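Local atomic coordinates of aspartate semialdehyde dehydrogenase (Francisella tularensis subsp. tularensis, PDB entry 4WOJ), a protein that probably catalyses the NADPH-dependent reductive dephosphorylation of L-aspartyl-4-phosphate to L-aspartate semialdehyde, an early step toward lysine, methionine and threonine. Residues G11-R16 with T39-S44; I74-Q79 with F99-A104; S144-A149 with H276-T281; I329-I334 with F344-V349. All coordinates share one frame; numbering follows the deposited sequence.

Contact 1: residues G11-R16 with T39-S44; sequences GFIGWR and TFFSTS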
loop_
_atom_site.group_PDB
_atom_site.type_symbol
_atom_site.label_atom_id
_atom_site.label_comp_id
_atom_site.label_asym_id
_atom_site.label_seq_id
_atom_site.Cartn_x
_atom_site.Cartn_y
_atom_site.Cartn_z
ATOM N N GLY B 11 22.452 -25.083 18.837
ATOM C CA GLY B 11 21.385 -24.727 19.767
ATOM C C GLY B 11 20.417 -23.778 19.095
ATOM O O GLY B 11 20.818 -22.927 18.310
ATOM N N PHE B 12 19.138 -23.947 19.394
ATOM C CA PHE B 12 18.089 -23.143 18.784
ATOM C C PHE B 12 17.309 -22.348 19.834
ATOM O O PHE B 12 16.683 -22.924 20.726
ATOM C CB PHE B 12 17.144 -24.040 17.969
ATOM C CG PHE B 12 17.822 -24.695 16.810
ATOM C CD1 PHE B 12 17.958 -24.019 15.590
ATOM C CD2 PHE B 12 18.404 -25.944 16.953
ATOM C CE1 PHE B 12 18.634 -24.610 14.523
ATOM C CE2 PHE B 12 19.066 -26.549 15.890
ATOM C CZ PHE B 12 19.194 -25.878 14.675
ATOM N N ILE B 13 17.374 -21.018 19.717
ATOM C CA ILE B 13 16.515 -20.115 20.496
ATOM C C ILE B 13 15.519 -19.413 19.561
ATOM O O ILE B 13 15.852 -19.091 18.448
ATOM C CB ILE B 13 17.336 -19.075 21.273
ATOM C CG1 ILE B 13 18.616 -19.705 21.838
ATOM C CG2 ILE B 13 16.507 -18.516 22.420
ATOM C CD1 ILE B 13 19.841 -19.537 20.979
ATOM N N GLY B 14 14.290 -19.198 20.006
ATOM C CA GLY B 14 13.280 -18.501 19.188
ATOM C C GLY B 14 12.295 -19.399 18.451
ATOM O O GLY B 14 11.389 -18.903 17.767
ATOM N N TRP B 15 12.448 -20.716 18.611
ATOM C CA TRP B 15 11.781 -21.688 17.721
ATOM C C TRP B 15 10.261 -21.792 17.882
ATOM O O TRP B 15 9.591 -22.337 17.017
ATOM C CB TRP B 15 12.406 -23.076 17.876
ATOM C CG TRP B 15 12.501 -23.538 19.266
ATOM C CD1 TRP B 15 13.565 -23.387 20.108
ATOM C CD2 TRP B 15 11.495 -24.206 20.000
ATOM N NE1 TRP B 15 13.287 -23.926 21.331
ATOM C CE2 TRP B 15 12.016 -24.443 21.293
ATOM C CE3 TRP B 15 10.194 -24.638 19.697
ATOM C CZ2 TRP B 15 11.287 -25.097 22.270
ATOM C CZ3 TRP B 15 9.470 -25.276 20.665
ATOM C CH2 TRP B 15 10.021 -25.508 21.944
ATOM N N ARG B 16 9.731 -21.259 18.977
ATOM C CA ARG B 16 8.310 -21.358 19.270
ATOM C C ARG B 16 7.468 -20.342 18.496
ATOM O O ARG B 16 6.286 -20.579 18.222
ATOM C CB ARG B 16 8.081 -21.158 20.761
ATOM C CG ARG B 16 7.215 -22.249 21.388
ATOM C CD ARG B 16 6.907 -21.923 22.841
ATOM N NE ARG B 16 7.948 -22.357 23.783
ATOM C CZ ARG B 16 8.084 -23.610 24.224
ATOM N NH1 ARG B 16 7.267 -24.566 23.770
ATOM N NH2 ARG B 16 9.044 -23.915 25.108
ATOM N N THR B 39 20.065 -28.868 19.921
ATOM C CA THR B 39 19.608 -28.672 21.276
ATOM C C THR B 39 18.648 -27.502 21.260
ATOM O O THR B 39 18.923 -26.489 20.644
ATOM C CB THR B 39 20.785 -28.410 22.217
ATOM O OG1 THR B 39 21.628 -29.565 22.232
ATOM C CG2 THR B 39 20.315 -28.103 23.620
ATOM N N PHE B 40 17.543 -27.642 21.967
ATOM C CA PHE B 40 16.458 -26.704 21.874
ATOM C C PHE B 40 16.292 -25.942 23.170
ATOM O O PHE B 40 15.940 -26.516 24.197
ATOM C CB PHE B 40 15.173 -27.443 21.469
ATOM C CG PHE B 40 15.169 -27.812 20.020
ATOM C CD1 PHE B 40 14.833 -26.861 19.056
ATOM C CD2 PHE B 40 15.607 -29.057 19.602
ATOM C CE1 PHE B 40 14.868 -27.177 17.716
ATOM C CE2 PHE B 40 15.670 -29.361 18.257
ATOM C CZ PHE B 40 15.293 -28.416 17.317
ATOM N N PHE B 41 16.531 -24.636 23.101
ATOM C CA PHE B 41 16.522 -23.778 24.272
ATOM C C PHE B 41 15.205 -23.094 24.490
ATOM O O PHE B 41 14.427 -22.860 23.562
ATOM C CB PHE B 41 17.605 -22.736 24.176
ATOM C CG PHE B 41 18.960 -23.295 24.370
ATOM C CD1 PHE B 41 19.700 -23.722 23.292
ATOM C CD2 PHE B 41 19.482 -23.434 25.649
ATOM C CE1 PHE B 41 20.971 -24.236 23.480
ATOM C CE2 PHE B 41 20.745 -23.960 25.846
ATOM C CZ PHE B 41 21.492 -24.361 24.756
ATOM N N SER B 42 14.947 -22.789 25.750
ATOM C CA SER B 42 13.628 -22.343 26.123
ATOM C C SER B 42 13.713 -21.425 27.308
ATOM O O SER B 42 14.739 -21.337 27.989
ATOM C CB SER B 42 12.728 -23.542 26.437
ATOM O OG SER B 42 11.379 -23.216 26.194
ATOM N N THR B 43 12.629 -20.703 27.508
ATOM C CA THR B 43 12.498 -19.865 28.686
ATOM C C THR B 43 11.289 -20.242 29.504
ATOM O O THR B 43 10.809 -19.438 30.274
ATOM C CB THR B 43 12.386 -18.371 28.310
ATOM O OG1 THR B 43 13.410 -18.045 27.356
ATOM C CG2 THR B 43 12.525 -17.486 29.553
ATOM N N SER B 44 10.766 -21.444 29.358
ATOM C CA SER B 44 9.706 -21.826 30.285
ATOM C C SER B 44 9.785 -23.262 30.714
ATOM O O SER B 44 10.119 -23.547 31.860
ATOM C CB SER B 44 8.304 -21.490 29.746
ATOM O OG SER B 44 7.876 -22.348 28.703
#
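The indole of Trp15 gives its N-H to a main-chain carbonyl of the neighbouring strand, Trp15 NE1 to Phe41 O at 2.7 Å, a bent bond with the oxygen tilted from the indole plane, and takes the edge of Phe40 on one face. Phe40 CD1 stands 3.8 Å from Trp15 CD1, toward the rim of the indole, and the planes meet at 86° in a T-shaped pair. Chi1 of 51° sets Trp15 CG between the backbone N and the carbonyl carbon. Phe12 and Phe40 point the same way, their near-parallel rings slid apart with centroids 5.2 Å from each other, and complete an aromatic cluster. The strands that carry the cluster, 8-13 and 36-42, run parallel, joined by Phe12 N to Thr39 O at 2.8 Å and by Phe41 N to Phe12 O at 2.9 Å. They are the first beta-alpha-beta unit of the Rossmann-type domain, with helix 18-30 between them; Met24 of that helix touches both Trp15 and Phe40. Arg16 NH2 reaches Ser42 OG at 2.7 Å, the hydroxyl lying near the guanidinium plane. The turn after strand 8-13 is thus fastened to the end of strand 36-42 by two side-chain donors, one from a buried indole and one from the solvent-exposed Arg16.

Contact 2: residues I74-Q79 with F99-A104; sequences ILLSCQ and FWIDAA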
loop_
_atom_site.group_PDB
_atom_site.type_symbol
_atom_site.label_atom_id
_atom_site.label_comp_id
_atom_site.label_asym_id
_atom_site.label_seq_id
_atom_site.Cartn_x
_atom_site.Cartn_y
_atom_site.Cartn_z
ATOM N N ILE B 74 27.350 -23.591 17.721
ATOM C CA ILE B 74 26.580 -22.645 16.956
ATOM C C ILE B 74 25.244 -22.445 17.648
ATOM O O ILE B 74 24.566 -23.406 18.010
ATOM C CB ILE B 74 26.296 -23.161 15.523
ATOM C CG1 ILE B 74 27.599 -23.430 14.761
ATOM C CG2 ILE B 74 25.435 -22.153 14.748
ATOM C CD1 ILE B 74 27.382 -23.877 13.320
ATOM N N LEU B 75 24.847 -21.185 17.791
ATOM C CA LEU B 75 23.533 -20.848 18.320
ATOM C C LEU B 75 22.774 -20.047 17.278
ATOM O O LEU B 75 23.354 -19.230 16.566
ATOM C CB LEU B 75 23.662 -20.036 19.600
ATOM C CG LEU B 75 24.371 -20.758 20.756
ATOM C CD1 LEU B 75 24.712 -19.756 21.835
ATOM C CD2 LEU B 75 23.494 -21.884 21.309
ATOM N N LEU B 76 21.474 -20.306 17.183
ATOM C CA LEU B 76 20.640 -19.659 16.189
ATOM C C LEU B 76 19.377 -19.084 16.838
ATOM O O LEU B 76 18.479 -19.832 17.280
ATOM C CB LEU B 76 20.286 -20.656 15.091
ATOM C CG LEU B 76 19.830 -20.031 13.778
ATOM C CD1 LEU B 76 20.042 -21.043 12.663
ATOM C CD2 LEU B 76 18.376 -19.584 13.857
ATOM N N SER B 77 19.303 -17.751 16.870
ATOM C CA SER B 77 18.232 -17.068 17.621
ATOM C C SER B 77 17.212 -16.401 16.708
ATOM O O SER B 77 17.574 -15.641 15.834
ATOM C CB SER B 77 18.809 -16.020 18.579
ATOM O OG SER B 77 17.764 -15.434 19.339
ATOM N N CYS B 78 15.946 -16.728 16.928
ATOM C CA CYS B 78 14.830 -15.971 16.413
ATOM C C CYS B 78 14.133 -15.281 17.586
ATOM O O CYS B 78 12.961 -14.900 17.500
ATOM C CB CYS B 78 13.835 -16.896 15.720
ATOM S SG CYS B 78 14.547 -17.855 14.385
ATOM N N GLN B 79 14.862 -15.109 18.679
ATOM C CA GLN B 79 14.237 -14.702 19.924
ATOM C C GLN B 79 13.839 -13.242 19.895
ATOM O O GLN B 79 12.719 -12.893 20.260
ATOM C CB GLN B 79 15.159 -14.981 21.116
ATOM C CG GLN B 79 14.471 -14.882 22.478
ATOM C CD GLN B 79 13.236 -15.735 22.564
ATOM O OE1 GLN B 79 13.303 -16.945 22.406
ATOM N NE2 GLN B 79 12.099 -15.112 22.808
ATOM N N PHE B 99 29.716 -19.607 16.593
ATOM C CA PHE B 99 28.925 -18.822 15.650
ATOM C C PHE B 99 27.558 -18.455 16.179
ATOM O O PHE B 99 26.801 -19.291 16.664
ATOM C CB PHE B 99 28.747 -19.565 14.342
ATOM C CG PHE B 99 30.025 -19.859 13.632
ATOM C CD1 PHE B 99 30.713 -21.037 13.884
ATOM C CD2 PHE B 99 30.497 -19.002 12.674
ATOM C CE1 PHE B 99 31.878 -21.340 13.201
ATOM C CE2 PHE B 99 31.650 -19.290 11.988
ATOM C CZ PHE B 99 32.346 -20.461 12.244
ATOM N N TRP B 100 27.258 -17.175 16.073
ATOM C CA TRP B 100 25.987 -16.629 16.496
ATOM C C TRP B 100 25.269 -16.196 15.220
ATOM O O TRP B 100 25.695 -15.258 14.531
ATOM C CB TRP B 100 26.232 -15.435 17.414
ATOM C CG TRP B 100 25.029 -14.716 17.844
ATOM C CD1 TRP B 100 24.478 -13.646 17.242
ATOM C CD2 TRP B 100 24.240 -14.978 19.008
ATOM N NE1 TRP B 100 23.374 -13.228 17.942
ATOM C CE2 TRP B 100 23.215 -14.022 19.040
ATOM C CE3 TRP B 100 24.301 -15.933 20.034
ATOM C CZ2 TRP B 100 22.237 -13.993 20.053
ATOM C CZ3 TRP B 100 23.343 -15.892 21.052
ATOM C CH2 TRP B 100 22.322 -14.942 21.044
ATOM N N ILE B 101 24.205 -16.918 14.895
ATOM C CA ILE B 101 23.355 -16.582 13.762
ATOM C C ILE B 101 22.096 -15.972 14.373
ATOM O O ILE B 101 21.484 -16.561 15.246
ATOM C CB ILE B 101 23.035 -17.820 12.893
ATOM C CG1 ILE B 101 24.310 -18.378 12.264
ATOM C CG2 ILE B 101 22.081 -17.469 11.776
ATOM C CD1 ILE B 101 24.225 -19.848 11.914
ATOM N N ASP B 102 21.716 -14.789 13.916
ATOM C CA ASP B 102 20.629 -14.054 14.556
ATOM C C ASP B 102 19.692 -13.378 13.579
ATOM O O ASP B 102 20.155 -12.775 12.586
ATOM C CB ASP B 102 21.249 -12.963 15.421
ATOM C CG ASP B 102 20.290 -12.436 16.498
ATOM O OD1 ASP B 102 19.043 -12.672 16.406
ATOM O OD2 ASP B 102 20.819 -11.766 17.425
ATOM N N ALA B 103 18.400 -13.412 13.904
ATOM C CA ALA B 103 17.358 -12.659 13.151
ATOM C C ALA B 103 17.209 -11.193 13.571
ATOM O O ALA B 103 16.958 -10.306 12.729
ATOM C CB ALA B 103 16.001 -13.332 13.246
ATOM N N ALA B 104 17.383 -10.940 14.859
ATOM C CA ALA B 104 17.187 -9.608 15.399
ATOM C C ALA B 104 18.196 -8.643 14.785
ATOM O O ALA B 104 19.189 -9.052 14.205
ATOM C CB ALA B 104 17.309 -9.630 16.913
#
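Chi1 of 176° carries Trp100 CG anti to its backbone N, and chi1 of -62° puts Leu75 CG anti to its own carbonyl carbon; the edge of the indole faces the leucine, with Leu75 CD1 4.2 Å from Trp100 CZ3. Ser77 CB is as far from Trp100 CZ2, approaching obliquely. On the other face of the sheet Ile101 CD1 lies 3.8 Å from Ile74 CG2, and Leu76 CG packs on Ile101 CG2. Strands 74-77 and 99-102 run parallel, 13° apart in direction, and with helix 81-93 between them form a beta-alpha-beta unit of the Rossmann-type domain. Four nearly straight backbone bonds tie them, from Leu75 N to Phe99 O at 2.9 Å through to Ala103 N to Ser77 O at 3.1 Å. Helix 354-369 packs on the face bearing Ile74 and Ile101, while helix 81-93 touches Leu75 and Trp100. At the C-terminal ends each strand closes in a small turn: Ser77 OG accepts from Gln79 N in an ST turn, and Asp102 OD1 accepts from Ala104 N in an Asx turn. Asp102 OD2 takes the indole N-H of Trp100 from above the carboxylate plane, 3.0 Å from NE1, and is also hydrogen-bonded to Thr84 OG1 of helix 81-93.

Contact 3: residues S144-A149 with H276-T281; sequences SLMSLA and HSQALT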
loop_
_atom_site.group_PDB
_atom_site.type_symbol
_atom_site.label_atom_id
_atom_site.label_comp_id
_atom_site.label_asym_id
_atom_site.label_seq_id
_atom_site.Cartn_x
_atom_site.Cartn_y
_atom_site.Cartn_z
ATOM N N SER B 144 15.728 -7.722 2.294
ATOM C CA SER B 144 15.943 -9.052 1.794
ATOM C C SER B 144 15.079 -9.285 0.603
ATOM O O SER B 144 15.499 -9.865 -0.363
ATOM C CB SER B 144 15.618 -10.050 2.858
ATOM O OG SER B 144 16.708 -10.040 3.738
ATOM N N LEU B 145 13.860 -8.805 0.680
ATOM C CA LEU B 145 12.883 -9.107 -0.335
ATOM C C LEU B 145 13.081 -8.280 -1.573
ATOM O O LEU B 145 12.758 -8.699 -2.649
ATOM C CB LEU B 145 11.477 -8.899 0.242
ATOM C CG LEU B 145 11.160 -10.009 1.250
ATOM C CD1 LEU B 145 9.848 -9.794 1.966
ATOM C CD2 LEU B 145 11.163 -11.337 0.535
ATOM N N MET B 146 13.575 -7.065 -1.397
ATOM C CA MET B 146 13.802 -6.174 -2.512
ATOM C C MET B 146 15.020 -6.614 -3.292
ATOM O O MET B 146 15.000 -6.737 -4.517
ATOM C CB MET B 146 14.060 -4.794 -1.969
ATOM C CG MET B 146 14.344 -3.800 -3.043
ATOM S SD MET B 146 15.094 -2.386 -2.249
ATOM C CE MET B 146 16.747 -2.674 -2.834
ATOM N N SER B 147 16.084 -6.867 -2.551
ATOM C CA SER B 147 17.360 -7.164 -3.142
ATOM C C SER B 147 17.266 -8.408 -3.976
ATOM O O SER B 147 17.815 -8.460 -5.077
ATOM C CB SER B 147 18.411 -7.378 -2.043
ATOM O OG SER B 147 18.497 -6.225 -1.220
ATOM N N LEU B 148 16.570 -9.424 -3.454
ATOM C CA LEU B 148 16.301 -10.652 -4.217
ATOM C C LEU B 148 15.487 -10.404 -5.491
ATOM O O LEU B 148 15.723 -11.039 -6.509
ATOM C CB LEU B 148 15.572 -11.722 -3.346
ATOM C CG LEU B 148 16.386 -12.352 -2.216
ATOM C CD1 LEU B 148 15.479 -13.022 -1.180
ATOM C CD2 LEU B 148 17.371 -13.363 -2.769
ATOM N N ALA B 149 14.511 -9.524 -5.435
ATOM C CA ALA B 149 13.660 -9.295 -6.590
ATOM C C ALA B 149 14.452 -8.633 -7.749
ATOM O O ALA B 149 14.353 -9.046 -8.900
ATOM C CB ALA B 149 12.493 -8.430 -6.206
ATOM N N HIS B 276 5.097 -9.300 2.286
ATOM C CA HIS B 276 5.389 -7.874 2.083
ATOM C C HIS B 276 5.346 -7.578 0.631
ATOM O O HIS B 276 5.904 -8.331 -0.146
ATOM C CB HIS B 276 6.733 -7.458 2.634
ATOM C CG HIS B 276 6.784 -7.451 4.132
ATOM N ND1 HIS B 276 5.667 -7.621 4.913
ATOM C CD2 HIS B 276 7.816 -7.293 4.990
ATOM C CE1 HIS B 276 6.006 -7.571 6.186
ATOM N NE2 HIS B 276 7.306 -7.379 6.260
ATOM N N SER B 277 4.629 -6.519 0.280
ATOM C CA SER B 277 4.609 -6.057 -1.063
ATOM C C SER B 277 5.348 -4.712 -1.157
ATOM O O SER B 277 5.506 -3.990 -0.177
ATOM C CB SER B 277 3.202 -5.935 -1.607
ATOM O OG SER B 277 2.439 -7.074 -1.319
ATOM N N GLN B 278 5.803 -4.404 -2.351
ATOM C CA GLN B 278 6.656 -3.240 -2.587
ATOM C C GLN B 278 6.504 -2.775 -4.009
ATOM O O GLN B 278 6.759 -3.537 -4.924
ATOM C CB GLN B 278 8.141 -3.607 -2.383
ATOM C CG GLN B 278 8.575 -3.664 -0.942
ATOM C CD GLN B 278 10.034 -3.938 -0.719
ATOM O OE1 GLN B 278 10.447 -5.066 -0.584
ATOM N NE2 GLN B 278 10.814 -2.879 -0.585
ATOM N N ALA B 279 6.149 -1.505 -4.162
ATOM C CA ALA B 279 6.274 -0.768 -5.398
ATOM C C ALA B 279 7.655 -0.086 -5.502
ATOM O O ALA B 279 8.027 0.748 -4.701
ATOM C CB ALA B 279 5.175 0.262 -5.492
ATOM N N LEU B 280 8.406 -0.447 -6.528
ATOM C CA LEU B 280 9.749 -0.010 -6.671
ATOM C C LEU B 280 9.816 0.929 -7.826
ATOM O O LEU B 280 9.186 0.713 -8.850
ATOM C CB LEU B 280 10.688 -1.177 -6.902
ATOM C CG LEU B 280 10.749 -2.219 -5.799
ATOM C CD1 LEU B 280 11.892 -3.149 -6.137
ATOM C CD2 LEU B 280 10.952 -1.663 -4.410
ATOM N N THR B 281 10.562 2.010 -7.631
ATOM C CA THR B 281 10.921 2.906 -8.728
ATOM C C THR B 281 12.424 2.969 -8.717
ATOM O O THR B 281 13.037 3.414 -7.755
ATOM C CB THR B 281 10.276 4.272 -8.551
ATOM O OG1 THR B 281 8.845 4.108 -8.452
ATOM C CG2 THR B 281 10.576 5.174 -9.729
#
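His276, the predicted proton acceptor, sits near the start of strand 275-284 and meets Leu145 of helix 141-149, the helix that opens with Cys141, predicted to carry the acyl-thioester intermediate. The side chains of His276 and Cys141 are about 4 Å apart, so this contact adjoins the predicted catalytic pair. Leu145 and His276 cross at about a right angle, with Leu145 CD1 4.0 Å from His276 CB; the leucine thus touches the root of the histidine side chain. Two residues along the strand, Gln278 reaches to the helix with an extended chain. Its carboxamide lies beside Met146: OE1 is 3.9 Å from Met146 CB and 3.8 Å from Met146 N, too far for a hydrogen bond, while NE2 is bonded to Ser164 OG on strand 159-167. The next inward-facing residue, Leu280, brings CD1 to 4.0 Å from Met146 CG. Chi1 of 178° sets that CG anti to the methionine backbone N. No hydrogen bond joins helix and strand, whose axes cross at -56° and come no nearer than 9.6 Å; the joint is made by side chains of His276, Gln278 and Leu280, whose CB atoms are all directed at the helix. Strand 275-284 is flanked in its mixed sheet by strands 159-167 and 343-351. The helix packs over that same surface, with Met146 on Val162, Ala149 on Thr348, and Leu145 and Leu148 on Ile329, while Ser277 and Ala279 pack on Leu228 and Ile266 of the second subunit.

Contact 4: residues I329-I334 with F344-V349; sequences IAIGRI and FHCFTV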
loop_
_atom_site.group_PDB
_atom_site.type_symbol
_atom_site.label_atom_id
_atom_site.label_comp_id
_atom_site.label_asym_id
_atom_site.label_seq_id
_atom_site.Cartn_x
_atom_site.Cartn_y
_atom_site.Cartn_z
ATOM N N ILE B 329 9.683 -15.061 -5.082
ATOM C CA ILE B 329 9.831 -13.617 -5.051
ATOM C C ILE B 329 9.091 -13.171 -6.312
ATOM O O ILE B 329 9.657 -13.168 -7.413
ATOM C CB ILE B 329 11.354 -13.225 -5.106
ATOM C CG1 ILE B 329 12.086 -13.852 -3.930
ATOM C CG2 ILE B 329 11.565 -11.725 -5.099
ATOM C CD1 ILE B 329 11.479 -13.477 -2.584
ATOM N N ALA B 330 7.816 -12.857 -6.183
ATOM C CA ALA B 330 7.082 -12.432 -7.366
ATOM C C ALA B 330 7.389 -10.946 -7.688
ATOM O O ALA B 330 7.612 -10.114 -6.810
ATOM C CB ALA B 330 5.605 -12.662 -7.195
ATOM N N ILE B 331 7.456 -10.642 -8.966
ATOM C CA ILE B 331 7.786 -9.285 -9.396
ATOM C C ILE B 331 7.193 -9.005 -10.735
ATOM O O ILE B 331 7.365 -9.772 -11.673
ATOM C CB ILE B 331 9.287 -9.082 -9.447
ATOM C CG1 ILE B 331 9.612 -7.735 -10.156
ATOM C CG2 ILE B 331 9.958 -10.247 -10.104
ATOM C CD1 ILE B 331 11.026 -7.313 -9.957
ATOM N N GLY B 332 6.440 -7.937 -10.816
ATOM C CA GLY B 332 5.651 -7.669 -12.010
ATOM C C GLY B 332 5.375 -6.211 -12.213
ATOM O O GLY B 332 5.963 -5.386 -11.571
ATOM N N ARG B 333 4.481 -5.917 -13.141
ATOM C CA ARG B 333 4.131 -4.574 -13.485
ATOM C C ARG B 333 5.415 -3.852 -13.934
ATOM O O ARG B 333 5.558 -2.665 -13.761
ATOM C CB ARG B 333 3.444 -3.865 -12.318
ATOM C CG ARG B 333 2.160 -4.531 -11.816
ATOM C CD ARG B 333 1.041 -4.600 -12.847
ATOM N NE ARG B 333 1.056 -3.447 -13.749
ATOM C CZ ARG B 333 0.542 -2.237 -13.503
ATOM N NH1 ARG B 333 -0.047 -1.953 -12.350
ATOM N NH2 ARG B 333 0.630 -1.283 -14.435
ATOM N N ILE B 334 6.326 -4.605 -14.526
ATOM C CA ILE B 334 7.604 -4.095 -14.941
ATOM C C ILE B 334 7.410 -3.206 -16.159
ATOM O O ILE B 334 7.047 -3.660 -17.213
ATOM C CB ILE B 334 8.602 -5.223 -15.272
ATOM C CG1 ILE B 334 8.847 -6.093 -14.032
ATOM C CG2 ILE B 334 9.917 -4.636 -15.783
ATOM C CD1 ILE B 334 9.314 -7.502 -14.331
ATOM N N PHE B 344 12.811 2.759 -14.264
ATOM C CA PHE B 344 11.676 1.814 -14.473
ATOM C C PHE B 344 10.917 1.586 -13.192
ATOM O O PHE B 344 11.398 1.879 -12.113
ATOM C CB PHE B 344 12.113 0.478 -15.083
ATOM C CG PHE B 344 12.686 -0.501 -14.097
ATOM C CD1 PHE B 344 14.036 -0.486 -13.796
ATOM C CD2 PHE B 344 11.901 -1.528 -13.572
ATOM C CE1 PHE B 344 14.586 -1.399 -12.923
ATOM C CE2 PHE B 344 12.442 -2.430 -12.688
ATOM C CZ PHE B 344 13.783 -2.365 -12.348
ATOM N N HIS B 345 9.694 1.106 -13.350
ATOM C CA HIS B 345 8.826 0.717 -12.222
ATOM C C HIS B 345 8.541 -0.757 -12.247
ATOM O O HIS B 345 8.483 -1.364 -13.317
ATOM C CB HIS B 345 7.480 1.413 -12.335
ATOM C CG HIS B 345 7.578 2.894 -12.526
ATOM N ND1 HIS B 345 7.739 3.776 -11.478
ATOM C CD2 HIS B 345 7.530 3.653 -13.647
ATOM C CE1 HIS B 345 7.775 5.008 -11.941
ATOM N NE2 HIS B 345 7.635 4.960 -13.252
ATOM N N CYS B 346 8.318 -1.327 -11.065
ATOM C CA CYS B 346 7.850 -2.679 -10.924
ATOM C C CYS B 346 7.244 -2.775 -9.561
ATOM O O CYS B 346 7.343 -1.835 -8.807
ATOM C CB CYS B 346 8.963 -3.711 -11.076
ATOM S SG CYS B 346 10.350 -3.531 -9.958
ATOM N N PHE B 347 6.562 -3.895 -9.309
ATOM C CA PHE B 347 5.903 -4.219 -8.036
ATOM C C PHE B 347 6.281 -5.640 -7.678
ATOM O O PHE B 347 6.179 -6.507 -8.505
ATOM C CB PHE B 347 4.372 -4.145 -8.174
ATOM C CG PHE B 347 3.619 -4.146 -6.871
ATOM C CD1 PHE B 347 3.446 -2.996 -6.149
ATOM C CD2 PHE B 347 2.996 -5.323 -6.397
ATOM C CE1 PHE B 347 2.726 -3.005 -4.963
ATOM C CE2 PHE B 347 2.278 -5.339 -5.222
ATOM C CZ PHE B 347 2.142 -4.174 -4.493
ATOM N N THR B 348 6.678 -5.879 -6.440
ATOM C CA THR B 348 7.089 -7.197 -6.001
ATOM C C THR B 348 6.432 -7.605 -4.721
ATOM O O THR B 348 5.985 -6.783 -3.941
ATOM C CB THR B 348 8.649 -7.321 -5.838
ATOM O OG1 THR B 348 8.951 -8.623 -5.319
ATOM C CG2 THR B 348 9.208 -6.268 -4.931
ATOM N N VAL B 349 6.351 -8.908 -4.530
ATOM C CA VAL B 349 5.735 -9.495 -3.366
ATOM C C VAL B 349 6.542 -10.725 -2.956
ATOM O O VAL B 349 6.901 -11.549 -3.803
ATOM C CB VAL B 349 4.320 -9.989 -3.667
ATOM C CG1 VAL B 349 3.651 -10.548 -2.407
ATOM C CG2 VAL B 349 3.478 -8.877 -4.267
#
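Ile331 and Thr348 face each other across the beta hairpin of strands 329-336 and 343-351, a non-hydrogen-bonded antiparallel pair with CA atoms 4.0 Å apart. The packing is tighter around Ile331. Its CD1 rests 3.8 Å from Cys346 SG, which chi1 of 57° holds between the backbone N and the carbonyl carbon, and Ile334 CG1 lies at the same distance from Cys346 CB. Hydrogen-bonded pairs bracket this step: Ala330 N and O with Val349 O and N, and Gly332 N and O with Phe347 O and N, the bond from Gly332 N to Phe347 O being 2.7 Å long. Thr348 OG1 also approaches Ala330 O, though too closely for the length to be trusted. Around Phe347 and Arg333 the packing between the strands is looser, Arg333 CB standing 4.3 Å from Phe347 CB, and the second subunit rather than solvent covers part of it. Arg333 forms a salt bridge with Glu244 of the second subunit and bonds to Asn309 of its own chain, while Phe347 packs on Ile266 of the second subunit. Past Gly332 the register slips by one residue, as in a beta bulge: Arg333 turns left-handed (phi 58°, psi 31°), and Ile334 CA then meets His345 O at 3.3 Å.

Overall arrangement
Contacts 1 and 2 belong to one parallel Rossmann-type sheet, in which strands 8-13 and 74-77 are neighbours and are bonded directly, Ile13 O to Cys78 N. Contact 4 and the strand of contact 3 belong to the mixed sheet of the dimerisation domain, on the opposite side of the chain's centre; the helix of contact 3 packs on it. All four are largely buried, but contact 1 reaches the surface at Arg16 and Ser44, whereas contacts 3 and 4 border the second subunit. Backbone bonds organise contacts 1, 2 and 4; contact 3 relies on side-chain packing alone and lies closest to the predicted catalytic residues. Aromatic rings cluster in contact 1, while contact 3 mixes aliphatic side chains with the carboxamide of Gln278.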